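Side-chain contacts in pvivax hypothetical protein (Plasmodium vivax, PDB 2B30), which is a putative Cof-like hydrolase of the HAD superfamily, probably a magnesium-dependent phosphatase, although its substrate and biological role are unknown: residues D224-T227 and G228-L232; T269-A272 and K273-K277; K130-V133 and N134-I137; E113-T117 and D118-E122. All coordinates share one frame; numbering follows the deposited sequence.

The four contacts are local, each joining residues a few positions apart, and they fall on different parts of the chain. Contact 1 lies beside the metal site made by Asp33, Asp35 and Asp248, and contact 2 somewhat farther off: the side chain of Lys225 comes within about 5 Å of the bound calcium ion and that of Ala272 within about 9 Å. Their centres are about 19 Å apart. Contacts 3 and 4 are away from that site, near the two ends of helix 117-129, with centres about 17 Å apart. Contact 4 approaches contact 1 to about 6 Å between nearest atoms. Contacts 1, 2 and 4 touch the second subunit; contact 3 does not.

Contact 1 (D224-T227 and G228-L232)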
# COMPACT_ATOMS: atom_id res chain seq x y z
N ASP A 224 -0.73 -4.01 -5.92
CA ASP A 224 -1.60 -3.12 -6.68
C ASP A 224 -0.72 -2.22 -7.57
O ASP A 224 0.49 -2.44 -7.68
CB ASP A 224 -2.48 -2.31 -5.75
CG ASP A 224 -1.71 -1.27 -4.99
OD1 ASP A 224 -0.85 -1.67 -4.18
OD2 ASP A 224 -1.95 -0.06 -5.23
N LYS A 225 -1.33 -1.24 -8.23
CA LYS A 225 -0.59 -0.32 -9.08
C LYS A 225 0.51 0.39 -8.29
O LYS A 225 1.64 0.50 -8.77
CB LYS A 225 -1.52 0.71 -9.74
CG LYS A 225 -2.40 0.13 -10.85
CD LYS A 225 -3.20 1.23 -11.57
CE LYS A 225 -4.41 0.67 -12.31
NZ LYS A 225 -5.00 1.65 -13.26
N TYR A 226 0.20 0.82 -7.07
CA TYR A 226 1.17 1.54 -6.23
C TYR A 226 2.46 0.74 -5.92
O TYR A 226 3.56 1.27 -6.04
CB TYR A 226 0.52 2.02 -4.93
CG TYR A 226 1.45 2.84 -4.03
CD1 TYR A 226 1.99 4.03 -4.48
CD2 TYR A 226 1.76 2.42 -2.72
CE1 TYR A 226 2.84 4.79 -3.67
CE2 TYR A 226 2.61 3.18 -1.89
CZ TYR A 226 3.14 4.35 -2.38
OH TYR A 226 3.98 5.11 -1.60
N THR A 227 2.32 -0.53 -5.54
CA THR A 227 3.48 -1.35 -5.18
C THR A 227 4.32 -1.67 -6.39
O THR A 227 5.54 -1.77 -6.28
CB THR A 227 3.11 -2.69 -4.55
OG1 THR A 227 2.34 -3.47 -5.48
CG2 THR A 227 2.36 -2.48 -3.28
N GLY A 228 3.65 -1.84 -7.53
CA GLY A 228 4.33 -2.02 -8.82
C GLY A 228 5.07 -0.77 -9.24
O GLY A 228 6.24 -0.84 -9.61
N ILE A 229 4.39 0.38 -9.17
CA ILE A 229 5.00 1.69 -9.44
C ILE A 229 6.29 1.92 -8.65
O ILE A 229 7.20 2.57 -9.16
CB ILE A 229 4.01 2.85 -9.10
CG1 ILE A 229 3.02 3.08 -10.25
CG2 ILE A 229 4.76 4.17 -8.80
CD1 ILE A 229 1.76 3.81 -9.83
N ASN A 230 6.36 1.41 -7.42
CA ASN A 230 7.53 1.61 -6.57
C ASN A 230 8.80 0.98 -7.13
O ASN A 230 9.90 1.48 -6.88
CB ASN A 230 7.27 1.13 -5.13
CG ASN A 230 6.42 2.14 -4.30
OD1 ASN A 230 6.13 3.26 -4.75
ND2 ASN A 230 6.02 1.73 -3.08
N TYR A 231 8.65 -0.09 -7.91
CA TYR A 231 9.79 -0.65 -8.63
C TYR A 231 10.41 0.37 -9.57
O TYR A 231 11.64 0.45 -9.67
CB TYR A 231 9.42 -1.93 -9.41
CG TYR A 231 9.38 -3.14 -8.50
CD1 TYR A 231 10.43 -4.04 -8.46
CD2 TYR A 231 8.29 -3.34 -7.66
CE1 TYR A 231 10.40 -5.12 -7.61
CE2 TYR A 231 8.25 -4.41 -6.82
CZ TYR A 231 9.30 -5.30 -6.79
OH TYR A 231 9.22 -6.37 -5.93
N LEU A 232 9.57 1.14 -10.26
CA LEU A 232 10.03 2.19 -11.19
C LEU A 232 10.66 3.36 -10.45
O LEU A 232 11.66 3.93 -10.89
CB LEU A 232 8.89 2.69 -12.06
CG LEU A 232 8.36 1.72 -13.12
CD1 LEU A 232 7.26 2.40 -13.94
CD2 LEU A 232 9.49 1.24 -14.03
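The ring of Tyr226 carries the side-chain amide of Asn230 over one face: Asn230 OD1 sits 3.7 Å above the plane, displaced toward the rim, and is 3.8 Å from Tyr226 CE1. Ring and amide planes are turned 71° apart, so the amide does not stack flat on the ring. The Tyr226 ring also meets that of Phe259, their planes about 75° apart. One residue farther along the helix, Thr227 O lies in the plane of the Tyr231 ring, at its edge, 3.5 Å from Tyr231 CD2. Tyr226 reaches Asn230 because its CG lies anti to the backbone N (chi1 -177°), whereas CG of Asn230 lies anti to its own carbonyl carbon.

The first turn of helix 225-235 carries these side chains. Asp224 is its N-cap, and Asp224 OD2 accepts from Tyr226 N at 3.0 Å, met from above the carboxylate plane. Three i to i+4 bonds follow: Gly228 N to Asp224 O at 3.2 Å, Ile229 N to Lys225 O at 2.8 Å, and Asn230 N to Tyr226 O at 3.1 Å, which ties the stacked pair through the backbone as well. Ile229 also lays CG1 against Lys225 O.

The polar ends point elsewhere. Tyr226 OH bonds to Gly222 O of the second subunit and Tyr231 OH to Lys234 NZ of that subunit, while Lys225 NZ donates to Cys67 O. Lys225 NZ also makes a salt bridge with the metal-site residue Asp252; this pairing, close to the bound calcium ion, is consistent with the conserved lysine of HAD phosphatases.

Contact 2 (T269-A272 and K273-K277); sequences TDSA and KSHAK
Ser271 O draws several groups of the following turn. His275 N donates to it at 3.0 Å with an N-H...O angle of 152°, the regular i to i+4 bond, and Ser274 N adds a weak one. The hydroxyl of Ser274 also approaches, OG being 2.9 Å from Ser271 O and 3.2 Å from Asp270 O. Ser274 reaches both because OG stands between its backbone N and carbonyl carbon (chi1 51°), folded back over the preceding turn.

The imidazole of His275 turns its edge to the same peptide, CD2 coming to 3.1 Å from Ser271 O. That carbon also lies 3.6 Å from Ser271 OG, whose position anti to the backbone N (chi1 168°) brings it alongside the ring. Ala276, the first residue to leave helical angles, still donates its N to Ala272 O at 3.1 Å. At the other end Lys273 N bonds to Thr269 O at 2.9 Å, and the extended Lys273 chain starts out past that carbonyl.

Helix 270-275 is the crossover of a beta-alpha-beta unit between strands 261-264 and 278-279, and Ala272 faces Leu256 of helix 253-257. Lys203 and Asn204 of the second subunit bond to the carbonyls of Ala276 and His275. Carbonyls at the helix's C-terminal end are thus met by donors from across the interface, and the positive charge of that lysine would probably complement the helix dipole.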
# COMPACT_ATOMS: atom_id res chain seq x y z
N THR A 269 -14.81 7.50 -10.00
CA THR A 269 -15.69 6.99 -8.97
C THR A 269 -15.54 7.83 -7.71
O THR A 269 -14.49 8.42 -7.49
CB THR A 269 -15.42 5.49 -8.71
OG1 THR A 269 -16.44 4.98 -7.85
CG2 THR A 269 -14.06 5.28 -8.05
N ASP A 270 -16.58 7.90 -6.89
CA ASP A 270 -16.57 8.78 -5.71
C ASP A 270 -15.37 8.55 -4.82
O ASP A 270 -14.79 9.49 -4.31
CB ASP A 270 -17.83 8.60 -4.86
CG ASP A 270 -19.04 9.28 -5.47
OD1 ASP A 270 -18.85 10.21 -6.29
OD2 ASP A 270 -20.17 8.90 -5.11
N SER A 271 -15.02 7.28 -4.65
CA SER A 271 -13.86 6.91 -3.85
C SER A 271 -12.56 7.50 -4.42
O SER A 271 -11.76 8.10 -3.70
CB SER A 271 -13.75 5.40 -3.79
OG SER A 271 -12.50 5.03 -3.26
N ALA A 272 -12.36 7.34 -5.73
CA ALA A 272 -11.17 7.85 -6.39
C ALA A 272 -11.10 9.37 -6.31
O ALA A 272 -10.02 9.93 -6.13
CB ALA A 272 -11.14 7.40 -7.84
N LYS A 273 -12.25 10.02 -6.45
CA LYS A 273 -12.33 11.48 -6.39
C LYS A 273 -11.86 12.04 -5.04
O LYS A 273 -11.20 13.09 -5.01
CB LYS A 273 -13.76 11.97 -6.67
CG LYS A 273 -14.16 11.98 -8.16
CD LYS A 273 -15.58 12.53 -8.38
CE LYS A 273 -15.91 12.62 -9.86
NZ LYS A 273 -17.23 13.27 -10.16
N SER A 274 -12.20 11.35 -3.95
CA SER A 274 -11.84 11.80 -2.61
C SER A 274 -10.40 11.44 -2.23
O SER A 274 -9.75 12.20 -1.52
CB SER A 274 -12.80 11.25 -1.55
OG SER A 274 -12.95 9.85 -1.68
N HIS A 275 -9.91 10.30 -2.71
CA HIS A 275 -8.56 9.85 -2.35
C HIS A 275 -7.48 10.64 -3.09
O HIS A 275 -6.35 10.78 -2.61
CB HIS A 275 -8.42 8.34 -2.56
CG HIS A 275 -8.98 7.53 -1.43
ND1 HIS A 275 -8.27 7.25 -0.29
CD2 HIS A 275 -10.20 6.96 -1.26
CE1 HIS A 275 -9.02 6.55 0.54
NE2 HIS A 275 -10.20 6.36 -0.03
N ALA A 276 -7.85 11.16 -4.26
CA ALA A 276 -6.98 12.04 -5.03
C ALA A 276 -6.90 13.41 -4.39
O ALA A 276 -7.71 13.75 -3.54
CB ALA A 276 -7.50 12.16 -6.46
N LYS A 277 -5.92 14.21 -4.80
CA LYS A 277 -5.75 15.56 -4.26
C LYS A 277 -6.79 16.48 -4.87
O LYS A 277 -7.34 17.36 -4.21
CB LYS A 277 -4.36 16.11 -4.60
CG LYS A 277 -3.94 17.34 -3.80
CD LYS A 277 -2.83 18.12 -4.52
CE LYS A 277 -1.73 18.62 -3.58
NZ LYS A 277 -0.64 19.33 -4.33

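Contact 3 (K130-V133 and N134-I137); sequences KNLV and NQTI
Asn134 carries the chain round from Val133, its side chain lying against Thr147 of strand 143-147. At Gln135 the turn closes: its N donates to Leu132 O at 3.2 Å. The Gln135 side chain then doubles back over Leu132. With CG placed between the backbone N and the carbonyl carbon (chi1 49°), CG passes 3.2 Å from Leu132 O, and the amide carbon CD reaches 3.6 Å from Leu132 CD2. The leucine methyl therefore meets the amide group, the two side chains running obliquely across one another, while Gln135 NE2 takes Val185 O as its hydrogen-bond partner.

Thr136 supplies the second grip on the same carbonyl. Its OG1, beside the backbone N, donates to Leu132 O at 2.7 Å. The hydroxyl and Gln135 N come from opposite faces of the carbonyl plane, 45° and 54° out of it, so one oxygen is held from two sides. A weak bond from Thr136 N to Val133 O follows as the strand begins.

This turn links helix 117-129 to strand 136-140. The helix ends in a Schellman motif with Asn131, at positive phi, as its C-prime residue, and Leu132 and Val133 fold back on Leu127. Beyond the turn, Thr136 packs on Leu182 and Ile184 of antiparallel strand 181-184, and Ile137 faces Val146 of strand 143-147 in the six-stranded sheet.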
# COMPACT_ATOMS: atom_id res chain seq x y z
N LYS A 130 -18.86 -22.95 -8.59
CA LYS A 130 -19.82 -21.88 -8.88
C LYS A 130 -20.09 -21.68 -10.39
O LYS A 130 -20.67 -20.67 -10.78
CB LYS A 130 -19.30 -20.56 -8.29
CG LYS A 130 -19.14 -20.57 -6.78
CD LYS A 130 -20.45 -20.28 -6.07
CE LYS A 130 -20.27 -20.20 -4.55
NZ LYS A 130 -21.55 -19.85 -3.86
N ASN A 131 -19.69 -22.64 -11.23
CA ASN A 131 -19.80 -22.51 -12.69
C ASN A 131 -19.55 -21.08 -13.21
O ASN A 131 -20.36 -20.49 -13.93
CB ASN A 131 -21.13 -23.09 -13.20
CG ASN A 131 -21.05 -24.59 -13.48
OD1 ASN A 131 -20.95 -25.41 -12.56
ND2 ASN A 131 -21.10 -24.95 -14.75
N LEU A 132 -18.39 -20.54 -12.84
CA LEU A 132 -17.94 -19.23 -13.31
C LEU A 132 -16.77 -19.33 -14.30
O LEU A 132 -16.41 -18.33 -14.92
CB LEU A 132 -17.55 -18.36 -12.11
CG LEU A 132 -18.75 -17.69 -11.42
CD1 LEU A 132 -18.37 -17.16 -10.04
CD2 LEU A 132 -19.35 -16.57 -12.31
N VAL A 133 -16.21 -20.53 -14.45
CA VAL A 133 -15.09 -20.76 -15.37
C VAL A 133 -15.40 -20.39 -16.84
O VAL A 133 -14.51 -19.88 -17.54
CB VAL A 133 -14.62 -22.22 -15.29
CG1 VAL A 133 -13.56 -22.52 -16.37
CG2 VAL A 133 -14.07 -22.53 -13.92
N ASN A 134 -16.63 -20.62 -17.31
CA ASN A 134 -16.98 -20.33 -18.71
C ASN A 134 -17.30 -18.84 -18.98
O ASN A 134 -17.81 -18.50 -20.05
CB ASN A 134 -18.13 -21.23 -19.23
CG ASN A 134 -17.80 -22.74 -19.14
OD1 ASN A 134 -16.67 -23.17 -19.38
ND2 ASN A 134 -18.82 -23.54 -18.82
N GLN A 135 -16.98 -17.96 -18.03
CA GLN A 135 -17.06 -16.51 -18.26
C GLN A 135 -15.84 -15.78 -17.68
O GLN A 135 -15.91 -14.58 -17.36
CB GLN A 135 -18.36 -15.96 -17.68
CG GLN A 135 -18.62 -16.40 -16.26
CD GLN A 135 -20.05 -16.17 -15.84
OE1 GLN A 135 -20.86 -17.09 -15.84
NE2 GLN A 135 -20.36 -14.93 -15.49
N THR A 136 -14.73 -16.50 -17.58
CA THR A 136 -13.51 -16.03 -16.92
C THR A 136 -12.35 -15.95 -17.91
O THR A 136 -12.03 -16.92 -18.58
CB THR A 136 -13.13 -16.99 -15.77
OG1 THR A 136 -14.14 -16.94 -14.76
CG2 THR A 136 -11.78 -16.61 -15.14
N ILE A 137 -11.71 -14.78 -17.99
CA ILE A 137 -10.56 -14.60 -18.89
C ILE A 137 -9.26 -14.83 -18.12
O ILE A 137 -8.96 -14.12 -17.16
CB ILE A 137 -10.54 -13.20 -19.54
CG1 ILE A 137 -11.88 -12.93 -20.22
CG2 ILE A 137 -9.41 -13.12 -20.57
CD1 ILE A 137 -12.10 -11.50 -20.61

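Contact 4 (E113-T117 and D118-E122)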
# COMPACT_ATOMS: atom_id res chain seq x y z
N GLU A 113 4.61 -11.24 -11.11
CA GLU A 113 4.05 -12.01 -10.00
C GLU A 113 2.81 -12.80 -10.40
O GLU A 113 1.85 -12.23 -10.91
CB GLU A 113 3.74 -11.10 -8.80
CG GLU A 113 5.00 -10.58 -8.10
CD GLU A 113 5.91 -11.69 -7.59
OE1 GLU A 113 5.53 -12.34 -6.59
OE2 GLU A 113 6.98 -11.90 -8.19
N THR A 114 2.84 -14.10 -10.16
CA THR A 114 1.68 -14.96 -10.40
C THR A 114 1.07 -15.45 -9.10
O THR A 114 1.75 -15.56 -8.08
CB THR A 114 2.06 -16.20 -11.20
OG1 THR A 114 3.07 -16.93 -10.49
CG2 THR A 114 2.57 -15.81 -12.58
N ILE A 115 -0.22 -15.76 -9.16
CA ILE A 115 -0.94 -16.24 -7.99
C ILE A 115 -0.23 -17.47 -7.45
O ILE A 115 0.30 -18.26 -8.21
CB ILE A 115 -2.41 -16.55 -8.32
CG1 ILE A 115 -3.15 -15.26 -8.73
CG2 ILE A 115 -3.11 -17.16 -7.12
CD1 ILE A 115 -4.34 -15.49 -9.62
N GLU A 116 -0.20 -17.61 -6.14
CA GLU A 116 0.38 -18.78 -5.49
C GLU A 116 -0.38 -20.02 -5.94
O GLU A 116 -1.61 -20.00 -6.03
CB GLU A 116 0.30 -18.64 -3.97
CG GLU A 116 1.21 -17.57 -3.36
CD GLU A 116 0.57 -16.18 -3.26
OE1 GLU A 116 -0.50 -15.93 -3.87
OE2 GLU A 116 1.14 -15.33 -2.54
N THR A 117 0.34 -21.10 -6.21
CA THR A 117 -0.25 -22.29 -6.83
C THR A 117 -1.28 -23.02 -5.93
O THR A 117 -2.21 -23.64 -6.43
CB THR A 117 0.82 -23.30 -7.27
OG1 THR A 117 1.36 -23.93 -6.12
CG2 THR A 117 1.95 -22.63 -8.05
N ASP A 118 -1.10 -22.96 -4.62
CA ASP A 118 -2.09 -23.55 -3.70
C ASP A 118 -3.38 -22.72 -3.71
O ASP A 118 -4.48 -23.26 -3.76
CB ASP A 118 -1.52 -23.74 -2.28
CG ASP A 118 -1.06 -22.43 -1.63
OD1 ASP A 118 -0.02 -21.86 -2.05
OD2 ASP A 118 -1.73 -21.96 -0.67
N VAL A 119 -3.23 -21.39 -3.69
CA VAL A 119 -4.40 -20.49 -3.77
C VAL A 119 -5.05 -20.58 -5.15
O VAL A 119 -6.28 -20.55 -5.25
CB VAL A 119 -4.02 -19.00 -3.49
CG1 VAL A 119 -5.27 -18.12 -3.53
CG2 VAL A 119 -3.34 -18.87 -2.14
N TYR A 120 -4.25 -20.68 -6.21
CA TYR A 120 -4.80 -20.76 -7.57
C TYR A 120 -5.63 -22.03 -7.74
O TYR A 120 -6.72 -21.98 -8.30
CB TYR A 120 -3.70 -20.71 -8.63
CG TYR A 120 -4.24 -20.77 -10.04
CD1 TYR A 120 -4.76 -19.63 -10.66
CD2 TYR A 120 -4.24 -21.97 -10.76
CE1 TYR A 120 -5.26 -19.69 -11.97
CE2 TYR A 120 -4.74 -22.04 -12.06
CZ TYR A 120 -5.25 -20.89 -12.66
OH TYR A 120 -5.73 -20.95 -13.95
N ALA A 121 -5.11 -23.15 -7.26
CA ALA A 121 -5.85 -24.42 -7.27
C ALA A 121 -7.19 -24.26 -6.57
O ALA A 121 -8.23 -24.70 -7.07
CB ALA A 121 -5.05 -25.52 -6.61
N GLU A 122 -7.17 -23.61 -5.42
CA GLU A 122 -8.40 -23.43 -4.69
C GLU A 122 -9.32 -22.55 -5.50
O GLU A 122 -10.52 -22.82 -5.60
CB GLU A 122 -8.16 -22.82 -3.31
CG GLU A 122 -9.41 -22.80 -2.46
CD GLU A 122 -9.14 -22.47 -1.00
OE1 GLU A 122 -8.10 -21.84 -0.70
OE2 GLU A 122 -9.98 -22.84 -0.15
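Ile115 and Tyr120 meet where the chain enters helix 117-129, with Glu116 at the N-cap position, on the way from the eight-stranded sheet into the cap domain, as in Cof-type HAD proteins. Ile115 aims CB at the helix. Because its CG2 is anti to the backbone N, with CG1 beside that nitrogen (chi1 -64°), the CG2 methyl leads and comes 3.9 Å from Tyr120 CB. It also lies 4.2 Å from Val119 CB, so one methyl touches two successive helix residues.

Tyr120 crosses Ile115 at about a right angle, with Ile115 CD1 near the ring's edge. The ring continues to Phe138 of strand 136-140, and Ile115 and Val119 both rest on Leu206 of strand 206-210.

Glu116 lies near Asp118, whose CG stands between its backbone N and carbonyl carbon (chi1 60°), which turns OD1 back to 3.8 Å from Glu116 CB; Asp118 OD2 has a long, weak ion pair with Lys260 of the second subunit. The backbone seals the first turn: Ala121 N donates to Thr117 O at 3.1 Å, while Tyr120 N reaches Glu116 O at 2.7 Å.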